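Long-range contact in amino acid ABC superfamily ATP binding cassette transporter, binding protein (Streptococcus pneumoniae, PDB 4H5G), which binds L-arginine and probably delivers it to a membrane-embedded ABC transporter for uptake into the cell: residues M61-G73 with A78-F92. Numbering follows the deposited sequence. Where two conformers were deposited one is given.
Sequences MSFDNVLTSLQTG and AVAGISATDERKEVF. With ARG (arginine), chain L.
F63 CG stands anti to the backbone N (chi1 -176°), and the R88 chain is stretched out as far as NE, so that ring and guanidinium converge on the bound arginine from two sides of the contact. R88 NH2 lies at the edge of the F63 ring, near its plane, 3.7 Å from F63 CE2; it meets the rim of the ring rather than its face, and the two planes are 50° apart. ARG CD lies over one face of the F63 ring, toward its rim. R88 holds the ligand carboxylate with two bonds, a nearly straight one from NH1 to ARG O (2.8 Å, 171°) and one from NH2 to ARG OXT. NH1 also donates to S83 O, in the carbonyl plane on a lone pair, which helps fix how the guanidinium is turned. On one face of that group sits L67 CD1, 3.7 Å from R88 NE. The other branch of L67, CD2, makes a CH-pi contact over the F92 ring, 4.1 Å from its centroid, while V91 CG1 sits over the opposite face, toward the rim. L70 and F92 run alongside each other in opposite senses, with L70 CD2 3.6 Å from F92 CD1. V66 CG1 also packs on A78 CB at 3.6 Å, and I82 CD1 touches both V66 CG1 and L67 CD2. Through V66 and L67, helix 66-71 puts an apolar layer against A80, I82 and R88, which line the arginine pocket in this type II periplasmic binding protein fold. Behind it, L67, L70 and A78 rest on A203 of strand 203-205, A80 touches strand 13-18, and I82 and R88 meet F94 of strand 92-94.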
loop_
_atom_site.group_PDB
_atom_site.type_symbol
_atom_site.label_atom_id
_atom_site.label_comp_id
_atom_site.label_asym_id
_atom_site.label_seq_id
_atom_site.Cartn_x
_atom_site.Cartn_y
_atom_site.Cartn_z
ATOM N N MET A 61 -11.189 -3.140 3.302
ATOM C CA MET A 61 -11.267 -4.572 3.036
ATOM C C MET A 61 -9.854 -5.130 3.000
ATOM O O MET A 61 -8.900 -4.402 3.224
ATOM C CB MET A 61 -11.937 -4.787 1.688
ATOM C CG MET A 61 -11.102 -4.220 0.552
ATOM S SD MET A 61 -12.119 -4.068 -0.928
ATOM C CE MET A 61 -13.162 -2.686 -0.468
ATOM N N SER A 62 -9.699 -6.416 2.723
ATOM C CA SER A 62 -8.344 -6.947 2.604
ATOM C C SER A 62 -7.777 -6.559 1.252
ATOM O O SER A 62 -8.523 -6.351 0.290
ATOM C CB SER A 62 -8.334 -8.462 2.773
ATOM O OG SER A 62 -8.762 -8.826 4.070
ATOM N N PHE A 63 -6.455 -6.486 1.164
ATOM C CA PHE A 63 -5.843 -5.985 -0.058
ATOM C C PHE A 63 -6.254 -6.766 -1.294
ATOM O O PHE A 63 -6.528 -6.167 -2.337
ATOM C CB PHE A 63 -4.320 -5.916 0.018
ATOM C CG PHE A 63 -3.709 -5.309 -1.221
ATOM C CD1 PHE A 63 -3.658 -3.937 -1.377
ATOM C CD2 PHE A 63 -3.260 -6.116 -2.259
ATOM C CE1 PHE A 63 -3.121 -3.375 -2.528
ATOM C CE2 PHE A 63 -2.745 -5.562 -3.423
ATOM C CZ PHE A 63 -2.670 -4.196 -3.556
ATOM N N ASP A 64 -6.296 -8.092 -1.181
ATOM C CA ASP A 64 -6.550 -8.940 -2.348
ATOM C C ASP A 64 -7.948 -8.792 -2.953
ATOM O O ASP A 64 -8.232 -9.368 -4.010
ATOM C CB ASP A 64 -6.216 -10.426 -2.090
ATOM C CG ASP A 64 -7.019 -11.037 -0.963
ATOM O OD1 ASP A 64 -7.896 -10.363 -0.392
ATOM O OD2 ASP A 64 -6.772 -12.222 -0.654
ATOM N N ASN A 65 -8.801 -7.993 -2.312
ATOM C CA ASN A 65 -10.116 -7.690 -2.895
ATOM C C ASN A 65 -10.298 -6.225 -3.282
ATOM O O ASN A 65 -11.365 -5.846 -3.769
ATOM C CB ASN A 65 -11.251 -8.141 -1.959
ATOM C CG ASN A 65 -12.326 -8.927 -2.692
ATOM O OD1 ASN A 65 -12.216 -9.174 -3.898
ATOM N ND2 ASN A 65 -13.355 -9.343 -1.968
ATOM N N VAL A 66 -9.265 -5.410 -3.079
ATOM C CA VAL A 66 -9.365 -3.978 -3.358
ATOM C C VAL A 66 -9.599 -3.707 -4.849
ATOM O O VAL A 66 -10.544 -2.999 -5.226
ATOM C CB VAL A 66 -8.122 -3.220 -2.829
ATOM C CG1 VAL A 66 -8.023 -1.834 -3.457
ATOM C CG2 VAL A 66 -8.148 -3.104 -1.297
ATOM N N LEU A 67 -8.758 -4.278 -5.708
ATOM C CA LEU A 67 -8.944 -4.054 -7.147
ATOM C C LEU A 67 -10.245 -4.666 -7.679
ATOM O O LEU A 67 -10.926 -4.086 -8.533
ATOM C CB LEU A 67 -7.719 -4.548 -7.926
ATOM C CG LEU A 67 -6.490 -3.668 -7.681
ATOM C CD1 LEU A 67 -5.263 -4.315 -8.333
ATOM C CD2 LEU A 67 -6.701 -2.263 -8.241
ATOM N N THR A 68 -10.624 -5.836 -7.179
ATOM C CA THR A 68 -11.871 -6.471 -7.604
ATOM C C THR A 68 -13.080 -5.606 -7.239
ATOM O O THR A 68 -14.030 -5.489 -8.007
ATOM C CB THR A 68 -12.015 -7.888 -6.993
ATOM O OG1 THR A 68 -10.969 -8.726 -7.506
ATOM C CG2 THR A 68 -13.372 -8.503 -7.329
ATOM N N SER A 69 -13.044 -5.000 -6.056
ATOM C CA SER A 69 -14.162 -4.150 -5.629
ATOM C C SER A 69 -14.275 -2.907 -6.503
ATOM O O SER A 69 -15.374 -2.440 -6.788
ATOM C CB SER A 69 -14.043 -3.760 -4.151
ATOM O OG SER A 69 -12.950 -2.896 -3.928
ATOM N N LEU A 70 -13.136 -2.371 -6.934
ATOM C CA LEU A 70 -13.146 -1.245 -7.875
ATOM C C LEU A 70 -13.724 -1.709 -9.189
ATOM O O LEU A 70 -14.613 -1.079 -9.753
ATOM C CB LEU A 70 -11.718 -0.714 -8.087
ATOM C CG LEU A 70 -11.505 0.295 -9.229
ATOM C CD1 LEU A 70 -12.222 1.643 -8.960
ATOM C CD2 LEU A 70 -10.001 0.537 -9.453
ATOM N N GLN A 71 -13.241 -2.847 -9.665
ATOM C CA GLN A 71 -13.659 -3.383 -10.964
ATOM C C GLN A 71 -15.173 -3.612 -11.039
ATOM O O GLN A 71 -15.812 -3.353 -12.070
ATOM C CB GLN A 71 -12.918 -4.701 -11.240
ATOM C CG GLN A 71 -13.140 -5.292 -12.628
ATOM C CD GLN A 71 -12.378 -6.600 -12.838
ATOM O OE1 GLN A 71 -12.340 -7.142 -13.946
ATOM N NE2 GLN A 71 -11.770 -7.111 -11.771
ATOM N N THR A 72 -15.754 -4.096 -9.944
ATOM C CA THR A 72 -17.182 -4.450 -9.966
ATOM C C THR A 72 -18.118 -3.325 -9.513
ATOM O O THR A 72 -19.322 -3.537 -9.381
ATOM C CB THR A 72 -17.464 -5.720 -9.142
ATOM O OG1 THR A 72 -17.170 -5.458 -7.768
ATOM C CG2 THR A 72 -16.594 -6.878 -9.623
ATOM N N GLY A 73 -17.556 -2.154 -9.249
ATOM C CA GLY A 73 -18.351 -0.959 -8.995
ATOM C C GLY A 73 -18.673 -0.624 -7.547
ATOM O O GLY A 73 -19.553 0.205 -7.284
ATOM N N ALA A 78 -9.455 3.046 -6.238
ATOM C CA ALA A 78 -8.759 2.219 -5.246
ATOM C C ALA A 78 -7.443 2.909 -4.924
ATOM O O ALA A 78 -6.690 3.278 -5.826
ATOM C CB ALA A 78 -8.531 0.820 -5.778
ATOM N N VAL A 79 -7.177 3.103 -3.636
ATOM C CA VAL A 79 -5.940 3.759 -3.189
ATOM C C VAL A 79 -5.442 2.938 -2.015
ATOM O O VAL A 79 -6.045 2.945 -0.943
ATOM C CB VAL A 79 -6.184 5.206 -2.744
ATOM C CG1 VAL A 79 -4.853 5.888 -2.406
ATOM C CG2 VAL A 79 -6.906 6.018 -3.842
ATOM N N ALA A 80 -4.352 2.206 -2.225
ATOM C CA ALA A 80 -3.885 1.272 -1.195
ATOM C C ALA A 80 -2.426 0.918 -1.400
ATOM O O ALA A 80 -2.056 -0.258 -1.346
ATOM C CB ALA A 80 -4.745 0.005 -1.209
ATOM N N GLY A 81 -1.603 1.938 -1.653
ATOM C CA GLY A 81 -0.187 1.696 -1.931
ATOM C C GLY A 81 -0.045 0.747 -3.110
ATOM O O GLY A 81 0.775 -0.182 -3.108
ATOM N N ILE A 82 -0.852 0.987 -4.135
ATOM C CA ILE A 82 -0.979 0.034 -5.238
ATOM C C ILE A 82 0.063 0.278 -6.315
ATOM O O ILE A 82 0.069 1.336 -6.943
ATOM C CB ILE A 82 -2.367 0.146 -5.889
ATOM C CG1 ILE A 82 -3.463 -0.144 -4.851
ATOM C CG2 ILE A 82 -2.474 -0.790 -7.100
ATOM C CD1 ILE A 82 -4.884 0.136 -5.366
ATOM N N SER A 83 0.929 -0.714 -6.537
ATOM C CA SER A 83 1.917 -0.659 -7.621
ATOM C C SER A 83 1.238 -0.650 -8.996
ATOM O O SER A 83 0.445 -1.534 -9.310
ATOM C CB SER A 83 2.855 -1.869 -7.520
ATOM O OG SER A 83 3.526 -1.908 -6.279
ATOM N N ALA A 84 1.572 0.328 -9.836
ATOM C CA ALA A 84 0.969 0.402 -11.171
ATOM C C ALA A 84 1.709 -0.510 -12.161
ATOM O O ALA A 84 2.468 -0.045 -13.021
ATOM C CB ALA A 84 0.942 1.846 -11.663
ATOM N N THR A 85 1.459 -1.814 -12.053
ATOM C CA THR A 85 2.166 -2.793 -12.890
ATOM C C THR A 85 1.587 -2.894 -14.300
ATOM O O THR A 85 0.435 -2.541 -14.534
ATOM C CB THR A 85 2.117 -4.188 -12.247
ATOM O OG1 THR A 85 0.771 -4.669 -12.296
ATOM C CG2 THR A 85 2.573 -4.125 -10.787
ATOM N N ASP A 86 2.392 -3.395 -15.232
ATOM C CA ASP A 86 1.927 -3.600 -16.599
ATOM C C ASP A 86 0.706 -4.523 -16.627
ATOM O O ASP A 86 -0.249 -4.281 -17.365
ATOM C CB ASP A 86 3.053 -4.166 -17.465
ATOM C CG ASP A 86 4.129 -3.139 -17.773
ATOM O OD1 ASP A 86 3.868 -1.926 -17.647
ATOM O OD2 ASP A 86 5.246 -3.549 -18.152
ATOM N N GLU A 87 0.747 -5.566 -15.802
ATOM C CA GLU A 87 -0.340 -6.544 -15.717
ATOM C C GLU A 87 -1.625 -5.854 -15.277
ATOM O O GLU A 87 -2.699 -6.038 -15.863
ATOM C CB GLU A 87 0.019 -7.666 -14.730
ATOM C CG GLU A 87 1.173 -8.574 -15.169
ATOM C CD GLU A 87 2.496 -7.835 -15.348
ATOM O OE1 GLU A 87 2.782 -6.919 -14.543
ATOM O OE2 GLU A 87 3.239 -8.156 -16.305
ATOM N N ARG A 88 -1.516 -5.037 -14.242
ATOM C CA ARG A 88 -2.697 -4.357 -13.728
ATOM C C ARG A 88 -3.210 -3.318 -14.707
ATOM O O ARG A 88 -4.407 -3.055 -14.768
ATOM C CB ARG A 88 -2.404 -3.741 -12.361
ATOM C CG ARG A 88 -2.311 -4.789 -11.253
ATOM C CD ARG A 88 -1.723 -4.203 -9.999
ATOM N NE ARG A 88 -1.687 -5.174 -8.905
ATOM C CZ ARG A 88 -1.106 -4.944 -7.736
ATOM N NH1 ARG A 88 -0.498 -3.786 -7.533
ATOM N NH2 ARG A 88 -1.125 -5.869 -6.785
ATOM N N LYS A 89 -2.304 -2.745 -15.494
ATOM C CA LYS A 89 -2.704 -1.746 -16.484
ATOM C C LYS A 89 -3.525 -2.334 -17.627
ATOM O O LYS A 89 -4.129 -1.592 -18.397
ATOM C CB LYS A 89 -1.479 -1.000 -17.032
ATOM C CG LYS A 89 -0.852 -0.030 -16.035
ATOM C CD LYS A 89 0.419 0.618 -16.608
ATOM C CE LYS A 89 1.035 1.627 -15.627
ATOM N NZ LYS A 89 2.280 2.252 -16.195
ATOM N N GLU A 90 -3.532 -3.657 -17.750
ATOM C CA GLU A 90 -4.380 -4.314 -18.744
ATOM C C GLU A 90 -5.855 -4.221 -18.358
ATOM O O GLU A 90 -6.734 -4.254 -19.218
ATOM C CB GLU A 90 -3.986 -5.782 -18.907
ATOM C CG GLU A 90 -2.598 -5.974 -19.468
ATOM C CD GLU A 90 -2.177 -7.430 -19.509
ATOM O OE1 GLU A 90 -3.052 -8.312 -19.643
ATOM O OE2 GLU A 90 -0.960 -7.688 -19.406
ATOM N N VAL A 91 -6.115 -4.104 -17.061
ATOM C CA VAL A 91 -7.478 -4.157 -16.523
ATOM C C VAL A 91 -7.961 -2.803 -16.013
ATOM O O VAL A 91 -9.133 -2.466 -16.163
ATOM C CB VAL A 91 -7.568 -5.183 -15.361
ATOM C CG1 VAL A 91 -8.998 -5.246 -14.788
ATOM C CG2 VAL A 91 -7.102 -6.550 -15.821
ATOM N N PHE A 92 -7.051 -2.030 -15.422
ATOM C CA PHE A 92 -7.377 -0.725 -14.850
ATOM C C PHE A 92 -6.593 0.398 -15.506
ATOM O O PHE A 92 -5.561 0.157 -16.130
ATOM C CB PHE A 92 -7.043 -0.724 -13.353
ATOM C CG PHE A 92 -7.741 -1.805 -12.599
ATOM C CD1 PHE A 92 -9.048 -1.629 -12.184
ATOM C CD2 PHE A 92 -7.108 -3.002 -12.336
ATOM C CE1 PHE A 92 -9.711 -2.628 -11.507
ATOM C CE2 PHE A 92 -7.771 -4.012 -11.659
ATOM C CZ PHE A 92 -9.079 -3.815 -11.246
HETATM N N ARG L . 2.567 -2.264 -3.398
HETATM C CA ARG L . 2.126 -3.665 -3.326
HETATM C C ARG L . 1.139 -3.985 -4.427
HETATM O O ARG L . 0.532 -3.095 -5.044
HETATM C CB ARG L . 1.501 -3.978 -1.958
HETATM C CG ARG L . 0.413 -3.003 -1.514
HETATM C CD ARG L . -0.310 -3.505 -0.255
HETATM N NE ARG L . -1.235 -2.495 0.279
HETATM C CZ ARG L . -1.959 -2.633 1.385
HETATM N NH1 ARG L . -2.761 -1.649 1.787
HETATM N NH2 ARG L . -1.876 -3.756 2.089
HETATM O OXT ARG L . 0.930 -5.161 -4.734
#